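Local coordinates for protein N-isopropylammelide isopropylaminohydrolase (Burkholderia multivorans ATCC 17616, PDB 6NBO) that is a zinc-containing member of the amidohydrolase family, built around a TIM barrel with an accompanying beta domain, at residues R293-G301 / E342-C352; P316-L324 / A378-R386. All coordinates share one frame; numbering follows the deposited sequence. Where two conformers were deposited one is given.

Interaction 1. Residues R293-G301 / E342-C352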
# COMPACT_ATOMS: atom_id res chain seq x y z
N ARG A 293 -14.11 -10.09 -2.01
CA ARG A 293 -14.23 -10.72 -0.70
C ARG A 293 -15.00 -12.03 -0.79
O ARG A 293 -14.59 -13.05 -0.23
CB ARG A 293 -14.92 -9.75 0.26
CG ARG A 293 -15.14 -10.27 1.66
CD ARG A 293 -15.90 -9.24 2.51
NE ARG A 293 -15.82 -9.52 3.94
CZ ARG A 293 -14.76 -9.22 4.70
NH1 ARG A 293 -13.69 -8.64 4.16
NH2 ARG A 293 -14.77 -9.51 5.99
N ALA A 294 -16.12 -12.02 -1.51
CA ALA A 294 -16.94 -13.22 -1.64
C ALA A 294 -16.18 -14.32 -2.36
O ALA A 294 -16.41 -15.51 -2.09
CB ALA A 294 -18.24 -12.89 -2.37
N ALA A 295 -15.28 -13.97 -3.27
CA ALA A 295 -14.51 -14.97 -3.99
C ALA A 295 -13.27 -15.41 -3.23
O ALA A 295 -12.59 -16.33 -3.67
CB ALA A 295 -14.09 -14.44 -5.37
N GLY A 296 -12.96 -14.77 -2.10
CA GLY A 296 -11.77 -15.13 -1.37
C GLY A 296 -10.52 -14.39 -1.81
O GLY A 296 -9.41 -14.86 -1.53
N VAL A 297 -10.66 -13.26 -2.49
CA VAL A 297 -9.53 -12.48 -2.97
C VAL A 297 -9.26 -11.36 -1.98
O VAL A 297 -10.16 -10.58 -1.65
CB VAL A 297 -9.81 -11.91 -4.38
CG1 VAL A 297 -8.65 -10.99 -4.82
CG2 VAL A 297 -9.97 -13.03 -5.38
N THR A 298 -8.03 -11.27 -1.49
CA THR A 298 -7.66 -10.19 -0.59
C THR A 298 -7.60 -8.86 -1.32
O THR A 298 -7.05 -8.76 -2.42
CB THR A 298 -6.30 -10.48 0.03
OG1 THR A 298 -6.38 -11.71 0.76
CG2 THR A 298 -5.87 -9.34 0.97
N VAL A 299 -8.16 -7.82 -0.70
CA VAL A 299 -8.19 -6.48 -1.28
C VAL A 299 -7.24 -5.57 -0.49
O VAL A 299 -7.36 -5.46 0.73
CB VAL A 299 -9.61 -5.89 -1.32
CG1 VAL A 299 -9.58 -4.48 -1.93
CG2 VAL A 299 -10.52 -6.78 -2.15
N ILE A 300 -6.33 -4.92 -1.21
CA ILE A 300 -5.36 -3.97 -0.67
C ILE A 300 -5.79 -2.56 -1.08
O ILE A 300 -6.02 -2.30 -2.26
CB ILE A 300 -3.94 -4.27 -1.22
CG1 ILE A 300 -3.52 -5.72 -0.93
CG2 ILE A 300 -2.93 -3.26 -0.65
CD1 ILE A 300 -2.33 -6.17 -1.77
N GLY A 301 -5.88 -1.66 -0.12
CA GLY A 301 -6.18 -0.27 -0.43
C GLY A 301 -4.91 0.54 -0.66
O GLY A 301 -3.86 0.26 -0.10
N GLU A 342 -10.64 -2.68 6.65
CA GLU A 342 -9.78 -3.85 6.49
C GLU A 342 -8.82 -3.69 5.31
O GLU A 342 -7.69 -4.21 5.36
CB GLU A 342 -10.65 -5.10 6.32
CG GLU A 342 -9.86 -6.39 6.28
CD GLU A 342 -10.72 -7.65 6.14
OE1 GLU A 342 -11.86 -7.55 5.64
OE2 GLU A 342 -10.23 -8.73 6.53
N CYS A 343 -9.23 -2.98 4.25
CA CYS A 343 -8.36 -2.76 3.09
C CYS A 343 -7.12 -1.93 3.40
O CYS A 343 -6.17 -1.95 2.61
CB CYS A 343 -9.14 -2.06 1.97
SG CYS A 343 -10.49 -3.06 1.31
N VAL A 344 -7.11 -1.16 4.49
CA VAL A 344 -5.92 -0.39 4.87
C VAL A 344 -5.35 -0.85 6.20
O VAL A 344 -4.50 -0.17 6.78
CB VAL A 344 -6.20 1.13 4.88
CG1 VAL A 344 -6.79 1.58 3.55
CG2 VAL A 344 -7.10 1.54 6.07
N THR A 345 -5.80 -2.01 6.70
CA THR A 345 -5.22 -2.62 7.90
C THR A 345 -4.92 -4.10 7.64
O THR A 345 -3.98 -4.41 6.90
CB THR A 345 -6.13 -2.42 9.12
OG1 THR A 345 -7.47 -2.83 8.83
CG2 THR A 345 -6.15 -0.93 9.55
N HIS A 346 -5.67 -5.02 8.25
CA HIS A 346 -5.31 -6.44 8.20
C HIS A 346 -5.29 -6.98 6.77
O HIS A 346 -4.44 -7.82 6.43
CB HIS A 346 -6.26 -7.26 9.06
CG HIS A 346 -6.28 -6.84 10.49
ND1 HIS A 346 -7.04 -5.78 10.94
CD2 HIS A 346 -5.62 -7.32 11.57
CE1 HIS A 346 -6.85 -5.63 12.24
NE2 HIS A 346 -6.00 -6.56 12.65
N GLY A 347 -6.25 -6.56 5.94
CA GLY A 347 -6.29 -7.05 4.57
C GLY A 347 -5.11 -6.57 3.75
O GLY A 347 -4.49 -7.34 3.01
N ALA A 348 -4.77 -5.28 3.87
CA ALA A 348 -3.59 -4.76 3.19
C ALA A 348 -2.32 -5.47 3.66
O ALA A 348 -1.44 -5.79 2.85
CB ALA A 348 -3.45 -3.26 3.43
N ALA A 349 -2.20 -5.70 4.97
CA ALA A 349 -1.01 -6.36 5.47
C ALA A 349 -0.92 -7.79 4.94
O ALA A 349 0.14 -8.24 4.50
CB ALA A 349 -0.98 -6.34 7.00
N ARG A 350 -2.04 -8.53 5.00
CA ARG A 350 -2.08 -9.88 4.45
C ARG A 350 -1.74 -9.87 2.96
O ARG A 350 -0.89 -10.64 2.49
CB ARG A 350 -3.47 -10.48 4.68
CG ARG A 350 -3.57 -11.99 4.66
CD ARG A 350 -5.03 -12.45 4.79
NE ARG A 350 -5.80 -11.62 5.73
CZ ARG A 350 -6.84 -10.87 5.40
NH1 ARG A 350 -7.46 -10.15 6.33
NH2 ARG A 350 -7.28 -10.84 4.14
N GLY A 351 -2.39 -8.99 2.21
CA GLY A 351 -2.16 -8.95 0.77
C GLY A 351 -0.73 -8.62 0.41
O GLY A 351 -0.18 -9.19 -0.53
N CYS A 352 -0.10 -7.70 1.14
CA CYS A 352 1.27 -7.30 0.83
C CYS A 352 2.33 -8.19 1.47
O CYS A 352 3.51 -8.03 1.16
CB CYS A 352 1.53 -5.85 1.29
SG CYS A 352 0.58 -4.62 0.38
O HOH W 1 -9.07 -8.95 2.40
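Glu342 OE1 accepts from Arg293 NH1 at 2.6 Å, the shortest polar bond between residues 293-301 and 342-352. This contact sets the eighth barrel strand (299-301) of the amidohydrolase TIM barrel against the later helix 346-352. Arg293 runs extended from CG to NE, with CG opposite the backbone N (chi1 179°), and this carries its guanidinium across to the carboxylate. OE1 lies near the guanidinium plane and is met on its syn side, although the two flat groups are turned 62° apart. Glu342 OE2 takes Arg350 NH1 at 3.1 Å on its anti side. A three-residue salt-bridge network results; the Arg350 half describes one of two deposited conformers and is less certain. In that conformer the separate donors on the two oxygens would restrict rotation of the carboxylate, and Arg350 NH2 also donates to a water, which Val299 N reaches through a weak bond.

Deeper in, the strand and helix axes approach to 6.6 Å at an angle of 110°. Gly301 N donates to Cys343 O at 2.8 Å, tilted from the carbonyl plane, and so ties the strand to the type I turn Glu342-Thr345. The turn is itself secured at Glu342 O, which Thr345 N and Gly347 N reach from opposite faces. Gly301, three residues before the zinc ligand Asp304, also pairs through its backbone with Gly64. Around these bonds the packing is apolar. Val299 CG1 rests 3.7 Å from Cys343 SG, while Ile300 CG2 touches both Ala348 CB and Cys352 SG. Gly351 offers bare backbone to the end of Ile300, whose CD1 stands 3.6 Å from Gly351 C. Thr298 turns its methyl to the helix backbone, CG2 3.2 Å from Gly347 O, and sets OG1 at the edge of the Arg350 guanidinium.

Interaction 2. Residues P316-L324 / A378-R386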
# COMPACT_ATOMS: atom_id res chain seq x y z
N PRO A 316 -1.76 11.37 2.97
CA PRO A 316 -1.11 10.41 3.89
C PRO A 316 -2.06 9.82 4.92
O PRO A 316 -1.61 9.03 5.75
CB PRO A 316 -0.03 11.26 4.57
CG PRO A 316 -0.52 12.66 4.48
CD PRO A 316 -1.35 12.76 3.21
N ASP A 317 -3.34 10.17 4.90
CA ASP A 317 -4.32 9.64 5.86
C ASP A 317 -4.97 8.40 5.25
O ASP A 317 -5.87 8.51 4.41
CB ASP A 317 -5.35 10.71 6.20
CG ASP A 317 -6.27 10.29 7.32
OD1 ASP A 317 -6.31 9.09 7.62
OD2 ASP A 317 -6.95 11.15 7.91
N MET A 318 -4.56 7.20 5.68
CA MET A 318 -5.15 5.99 5.10
C MET A 318 -6.58 5.77 5.58
O MET A 318 -7.31 5.02 4.93
CB MET A 318 -4.31 4.75 5.41
CG MET A 318 -2.96 4.71 4.66
SD MET A 318 -3.12 5.03 2.90
CE MET A 318 -4.06 3.59 2.38
N LEU A 319 -6.99 6.40 6.68
CA LEU A 319 -8.41 6.36 7.02
C LEU A 319 -9.23 7.06 5.95
O LEU A 319 -10.34 6.63 5.61
CB LEU A 319 -8.67 7.00 8.39
CG LEU A 319 -8.15 6.24 9.62
CD1 LEU A 319 -8.63 6.90 10.92
CD2 LEU A 319 -8.59 4.77 9.55
N GLU A 320 -8.69 8.15 5.38
CA GLU A 320 -9.40 8.83 4.30
C GLU A 320 -9.49 7.94 3.07
O GLU A 320 -10.50 7.95 2.36
CB GLU A 320 -8.72 10.15 3.96
CG GLU A 320 -9.48 10.93 2.90
CD GLU A 320 -9.08 12.39 2.90
OE1 GLU A 320 -8.29 12.79 2.03
OE2 GLU A 320 -9.53 13.12 3.81
N ARG A 321 -8.43 7.18 2.78
CA ARG A 321 -8.50 6.28 1.63
C ARG A 321 -9.55 5.19 1.86
O ARG A 321 -10.29 4.81 0.94
CB ARG A 321 -7.13 5.66 1.35
CG ARG A 321 -7.07 4.79 0.09
CD ARG A 321 -7.60 5.52 -1.14
NE ARG A 321 -7.08 6.88 -1.28
CZ ARG A 321 -7.27 7.64 -2.36
NH1 ARG A 321 -7.94 7.16 -3.40
NH2 ARG A 321 -6.79 8.87 -2.41
N ALA A 322 -9.64 4.69 3.09
CA ALA A 322 -10.69 3.73 3.42
C ALA A 322 -12.06 4.34 3.19
O ALA A 322 -12.94 3.69 2.62
CB ALA A 322 -10.55 3.28 4.88
N MET A 323 -12.24 5.59 3.62
CA MET A 323 -13.50 6.28 3.37
C MET A 323 -13.79 6.37 1.88
O MET A 323 -14.93 6.17 1.45
CB MET A 323 -13.46 7.69 3.97
CG MET A 323 -14.80 8.42 3.89
SD MET A 323 -14.64 10.18 4.24
CE MET A 323 -13.82 10.74 2.75
N LEU A 324 -12.78 6.67 1.06
CA LEU A 324 -13.04 6.83 -0.37
C LEU A 324 -13.35 5.48 -1.02
O LEU A 324 -14.20 5.40 -1.92
CB LEU A 324 -11.85 7.49 -1.05
CG LEU A 324 -11.59 8.95 -0.66
CD1 LEU A 324 -10.26 9.40 -1.26
CD2 LEU A 324 -12.72 9.84 -1.17
N ALA A 378 -14.59 6.23 12.81
CA ALA A 378 -13.20 6.55 12.51
C ALA A 378 -12.97 6.64 11.01
O ALA A 378 -12.19 7.48 10.54
CB ALA A 378 -12.27 5.52 13.13
N VAL A 379 -13.61 5.75 10.23
CA VAL A 379 -13.45 5.80 8.78
C VAL A 379 -13.97 7.13 8.22
O VAL A 379 -13.28 7.82 7.46
CB VAL A 379 -14.14 4.60 8.11
CG1 VAL A 379 -14.19 4.80 6.59
CG2 VAL A 379 -13.37 3.32 8.44
N VAL A 380 -15.20 7.51 8.57
CA VAL A 380 -15.75 8.70 7.90
C VAL A 380 -15.28 10.00 8.55
O VAL A 380 -15.12 11.02 7.86
CB VAL A 380 -17.29 8.66 7.84
CG1 VAL A 380 -17.77 7.35 7.22
CG2 VAL A 380 -17.92 8.90 9.20
N ALA A 381 -15.06 10.01 9.87
CA ALA A 381 -14.65 11.25 10.53
C ALA A 381 -13.16 11.50 10.44
O ALA A 381 -12.73 12.65 10.58
CB ALA A 381 -15.07 11.25 12.00
N ARG A 382 -12.36 10.46 10.22
CA ARG A 382 -10.91 10.58 10.13
C ARG A 382 -10.32 11.41 11.28
O ARG A 382 -9.57 12.36 11.05
CB ARG A 382 -10.51 11.18 8.79
CG ARG A 382 -10.90 10.30 7.58
CD ARG A 382 -11.28 11.17 6.37
NE ARG A 382 -12.59 11.81 6.50
CZ ARG A 382 -12.96 12.88 5.80
NH1 ARG A 382 -12.10 13.45 4.96
NH2 ARG A 382 -14.17 13.41 5.96
N PRO A 383 -10.64 11.08 12.53
CA PRO A 383 -10.12 11.88 13.64
C PRO A 383 -8.60 11.89 13.65
O PRO A 383 -7.95 10.95 13.20
CB PRO A 383 -10.68 11.17 14.89
CG PRO A 383 -10.91 9.78 14.46
CD PRO A 383 -11.31 9.85 13.00
N VAL A 384 -8.03 12.99 14.17
CA VAL A 384 -6.58 13.10 14.24
C VAL A 384 -6.02 11.91 14.99
O VAL A 384 -6.66 11.38 15.91
CB VAL A 384 -6.19 14.43 14.93
CG1 VAL A 384 -6.63 14.43 16.39
CG2 VAL A 384 -4.69 14.67 14.84
N ARG A 385 -4.84 11.43 14.57
CA ARG A 385 -4.19 10.37 15.34
C ARG A 385 -3.67 10.97 16.64
O ARG A 385 -2.68 11.72 16.64
CB ARG A 385 -3.05 9.72 14.56
CG ARG A 385 -3.37 9.31 13.13
CD ARG A 385 -4.66 8.52 12.99
NE ARG A 385 -5.74 9.32 12.40
CZ ARG A 385 -5.96 9.42 11.09
NH1 ARG A 385 -5.18 8.79 10.22
NH2 ARG A 385 -6.97 10.16 10.65
N ARG A 386 -4.35 10.68 17.74
CA ARG A 386 -3.91 11.23 19.02
C ARG A 386 -2.52 10.73 19.39
O ARG A 386 -1.70 11.48 19.93
CB ARG A 386 -4.91 10.88 20.11
CG ARG A 386 -4.52 11.53 21.43
CD ARG A 386 -5.12 10.79 22.59
NE ARG A 386 -6.56 10.92 22.62
CZ ARG A 386 -7.35 10.16 23.36
NH1 ARG A 386 -6.82 9.21 24.12
NH2 ARG A 386 -8.67 10.33 23.33
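Leu319 and Val379 bring their CA atoms to 5.4 Å where the start of helix 318-328, which follows the last TIM-barrel strand, meets the end of helix 375-381 and the chain leaving it. Arg382 departs from that helix with positive phi, and two arginines then reach back to the N-cap acid Asp317 and to Glu320 in the first turn. Arg385 grips Asp317 end-on: NH1 meets OD1 at 2.9 Å from above the carboxylate plane, whereas NH2 meets OD2 on its syn side. Asp317 OD1 also makes weak capping bonds to Leu319 N and Glu320 N. Leu319 CD1 sits over the centre of one face of the Arg385 guanidinium, 3.6 Å above its plane. That group is further held side-on, NE and NH2 both donating to Pro383 O, while NH1 has another acceptor in Ala118 O.

Arg382, nearer the surface, shares the side-on grip on a carbonyl but gives its acid one bond. Its NE and NH2 share Val380 O, its NH1 donates to Glu320 OE2 at 2.8 Å on the anti side, and Met323 SD lies over one face, offset toward the rim. The Arg382 side chain bends at chi2 (146°) and chi3, laying its CD 3.6 Å from Glu320 CA. The buried Val379 O has no hydrogen-bond partner in the model; Met323 CB covers it at 3.5 Å.

In the fold
From the N terminus, the chain first reaches 293-301, passing from helix 289-295 into the final barrel strand, then 316-324 at the start of helix 318-328. Helix 334-342 leads into 342-352, which closes interaction 1 over 40 intervening residues. Strand 367-370 follows, and 378-386, which starts in the last turn of helix 375-381, closes interaction 2 over 53. The segments alternate, so the two closures cross rather than nest. Their centres are about 17 Å apart, yet they touch: Val344 CG1 packs 3.6 Å from Met318 CE. Interaction 1 joins the last barrel strand to helix 346-352; interaction 2 joins helix 318-328 to the connection between strands 367-370 and 387-390.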